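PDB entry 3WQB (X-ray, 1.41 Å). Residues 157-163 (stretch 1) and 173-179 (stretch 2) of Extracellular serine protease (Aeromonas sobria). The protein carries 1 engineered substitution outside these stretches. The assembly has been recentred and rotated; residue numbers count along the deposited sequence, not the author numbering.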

# COMPACT_ATOMS: atom_id res chain seq x y z
N ASP A 157 -5.09 -6.40 17.49
CA ASP A 157 -4.73 -4.98 17.40
C ASP A 157 -4.99 -4.40 16.00
O ASP A 157 -5.43 -3.25 15.88
CB ASP A 157 -3.29 -4.77 17.84
CG ASP A 157 -3.09 -5.10 19.31
OD1 ASP A 157 -4.05 -4.91 20.10
OD2 ASP A 157 -1.98 -5.53 19.67
N TRP A 158 -4.76 -5.20 14.95
CA TRP A 158 -5.15 -4.76 13.60
C TRP A 158 -6.66 -4.49 13.54
O TRP A 158 -7.09 -3.45 13.06
CB TRP A 158 -4.75 -5.77 12.52
CG TRP A 158 -3.28 -5.89 12.26
CD1 TRP A 158 -2.50 -6.99 12.46
CD2 TRP A 158 -2.40 -4.87 11.75
NE1 TRP A 158 -1.19 -6.73 12.09
CE2 TRP A 158 -1.10 -5.43 11.67
CE3 TRP A 158 -2.58 -3.53 11.36
CZ2 TRP A 158 0.00 -4.71 11.22
CZ3 TRP A 158 -1.48 -2.81 10.92
CH2 TRP A 158 -0.20 -3.40 10.84
N LEU A 159 -7.45 -5.44 14.04
CA LEU A 159 -8.90 -5.26 14.12
C LEU A 159 -9.27 -3.99 14.89
O LEU A 159 -10.10 -3.20 14.43
CB LEU A 159 -9.52 -6.49 14.80
CG LEU A 159 -9.51 -7.78 13.98
CD1 LEU A 159 -9.97 -8.92 14.86
CD2 LEU A 159 -10.39 -7.66 12.74
N TYR A 160 -8.64 -3.79 16.04
CA TYR A 160 -8.94 -2.65 16.89
C TYR A 160 -8.74 -1.32 16.16
O TYR A 160 -9.55 -0.39 16.30
CB TYR A 160 -8.12 -2.69 18.19
CG TYR A 160 -8.69 -1.78 19.25
CD1 TYR A 160 -8.39 -0.41 19.28
CD2 TYR A 160 -9.58 -2.27 20.21
CE1 TYR A 160 -8.94 0.43 20.24
CE2 TYR A 160 -10.13 -1.45 21.16
CZ TYR A 160 -9.82 -0.09 21.17
OH TYR A 160 -10.37 0.73 22.11
N ALA A 161 -7.67 -1.25 15.38
CA ALA A 161 -7.25 -0.01 14.72
C ALA A 161 -7.97 0.26 13.41
O ALA A 161 -8.08 1.41 12.99
CB ALA A 161 -5.76 -0.06 14.47
N LEU A 162 -8.42 -0.80 12.74
CA LEU A 162 -8.85 -0.70 11.36
C LEU A 162 -10.38 -0.76 11.19
O LEU A 162 -10.89 -1.04 10.11
CB LEU A 162 -8.13 -1.74 10.49
CG LEU A 162 -6.65 -1.42 10.21
CD1 LEU A 162 -5.90 -2.66 9.75
CD2 LEU A 162 -6.52 -0.27 9.19
N GLY A 163 -11.10 -0.50 12.28
CA GLY A 163 -12.54 -0.29 12.19
C GLY A 163 -13.42 -1.27 12.92
O GLY A 163 -14.63 -1.11 12.91
N VAL A 173 -11.63 7.71 7.22
CA VAL A 173 -10.39 7.47 6.48
C VAL A 173 -9.49 6.64 7.37
O VAL A 173 -9.30 6.95 8.54
CB VAL A 173 -9.68 8.79 6.07
CG1 VAL A 173 -8.46 8.49 5.24
CG2 VAL A 173 -10.63 9.70 5.28
N PHE A 174 -8.93 5.57 6.81
CA PHE A 174 -7.91 4.77 7.50
C PHE A 174 -6.60 4.89 6.75
O PHE A 174 -6.48 4.40 5.63
CB PHE A 174 -8.33 3.30 7.61
CG PHE A 174 -9.49 3.09 8.54
CD1 PHE A 174 -10.79 3.15 8.07
CD2 PHE A 174 -9.27 2.87 9.90
CE1 PHE A 174 -11.87 2.97 8.95
CE2 PHE A 174 -10.33 2.70 10.78
CZ PHE A 174 -11.64 2.75 10.30
N ASN A 175 -5.66 5.60 7.36
CA ASN A 175 -4.36 5.83 6.76
C ASN A 175 -3.38 4.71 7.09
O ASN A 175 -3.09 4.48 8.26
CB ASN A 175 -3.80 7.17 7.23
CG ASN A 175 -2.54 7.55 6.50
OD1 ASN A 175 -2.58 8.33 5.55
ND2 ASN A 175 -1.41 6.99 6.93
N GLN A 176 -2.90 4.02 6.06
CA GLN A 176 -1.97 2.90 6.23
C GLN A 176 -0.66 3.15 5.48
O GLN A 176 -0.47 2.69 4.33
CB GLN A 176 -2.59 1.60 5.74
CG GLN A 176 -3.92 1.28 6.38
CD GLN A 176 -4.60 0.20 5.61
OE1 GLN A 176 -4.47 -0.99 5.93
NE2 GLN A 176 -5.25 0.59 4.51
N SER A 177 0.23 3.90 6.12
CA SER A 177 1.52 4.25 5.55
C SER A 177 2.53 3.12 5.75
O SER A 177 3.66 3.35 6.22
CB SER A 177 2.03 5.54 6.18
OG SER A 177 1.31 6.66 5.69
N TYR A 178 2.12 1.90 5.41
CA TYR A 178 2.93 0.71 5.65
C TYR A 178 2.68 -0.36 4.59
O TYR A 178 1.75 -0.24 3.79
CB TYR A 178 2.69 0.15 7.07
CG TYR A 178 1.25 -0.21 7.37
CD1 TYR A 178 0.67 -1.39 6.86
CD2 TYR A 178 0.47 0.59 8.20
CE1 TYR A 178 -0.65 -1.73 7.14
CE2 TYR A 178 -0.84 0.26 8.50
CZ TYR A 178 -1.40 -0.90 7.97
OH TYR A 178 -2.70 -1.23 8.25
N GLY A 179 3.54 -1.37 4.57
CA GLY A 179 3.39 -2.46 3.63
C GLY A 179 4.37 -3.57 3.94
O GLY A 179 5.21 -3.46 4.84

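The contact between helix 157-163 and the strand residues of 173-179 is a small, buried packing of aromatic and aliphatic side chains, with no hydrogen bond crossing between the two stretches. It buries 275 Å² in total, counting both sides. The helix and strand 173-176 run at 132° to each other, and their axes come no closer than 9.4 Å, a gap that side chains must fill. The nearest CA atoms, those of Leu162 and Phe174, are 6.8 Å apart.

On the strand side, Phe174, Gln176 and Tyr178 all direct their CA-to-CB bonds toward the helix, whereas that of Asn175 points away. Asn175 instead uses its ND2 to donate a hydrogen bond to Ser177 OG (3.0 Å), within its own stretch.

Phe174, an m rotamer, lies against the backbone of residues 161-163, within a wider pi-type turn at 160-163. Phe174 CE2 lies 3.5 Å from Leu162 C and 3.6 Å from Gly163 N, and Leu162 O sits over one face of the ring. Ala161 O approaches the ring edge, near its plane, at 3.4 Å from Phe174 CE2; this carbonyl oxygen is buried here without a polar partner in the model. Glycine suits position 163 for two reasons. At its phi/psi of 118/-2 a CB would be jammed against the preceding carbonyl oxygen, and it would also lie only 3.3 Å from Phe174 CZ. The flat ring can therefore pack close to the backbone.

Leu162 links the three strand residues that face the helix. Its CA-to-CB bond points sideways, but the m,t side chain brings its end nearer the strand. Leu162 CD2 lies 4.2 Å from Phe174 CD2 and 3.9 Å from Gln176 OE1, and Leu162 CD1 is 3.8 Å from Tyr178 OH. A leucine suits this place because its compact apolar end fills the space beside Phe174, Gln176 and Tyr178. Gln176 can be buried here with its NE2 hydrogen-bonded elsewhere in the structure.

At the other end of the contact, Trp158 also starts sideways and extends its large ring system to Tyr178. The two aromatic groups meet obliquely: the Trp158 six-membered ring and the Tyr178 ring have centroids 5.2 Å apart and planes at 49°. Trp158 CZ3 comes within 3.5 Å of Tyr178 CZ and 3.3 Å of Tyr178 OH, and Trp158 CH2 lies over one face of the tyrosine ring. Trp158 NE1 is hydrogen-bonded elsewhere in the structure, so the indole can be buried with its polar atom satisfied.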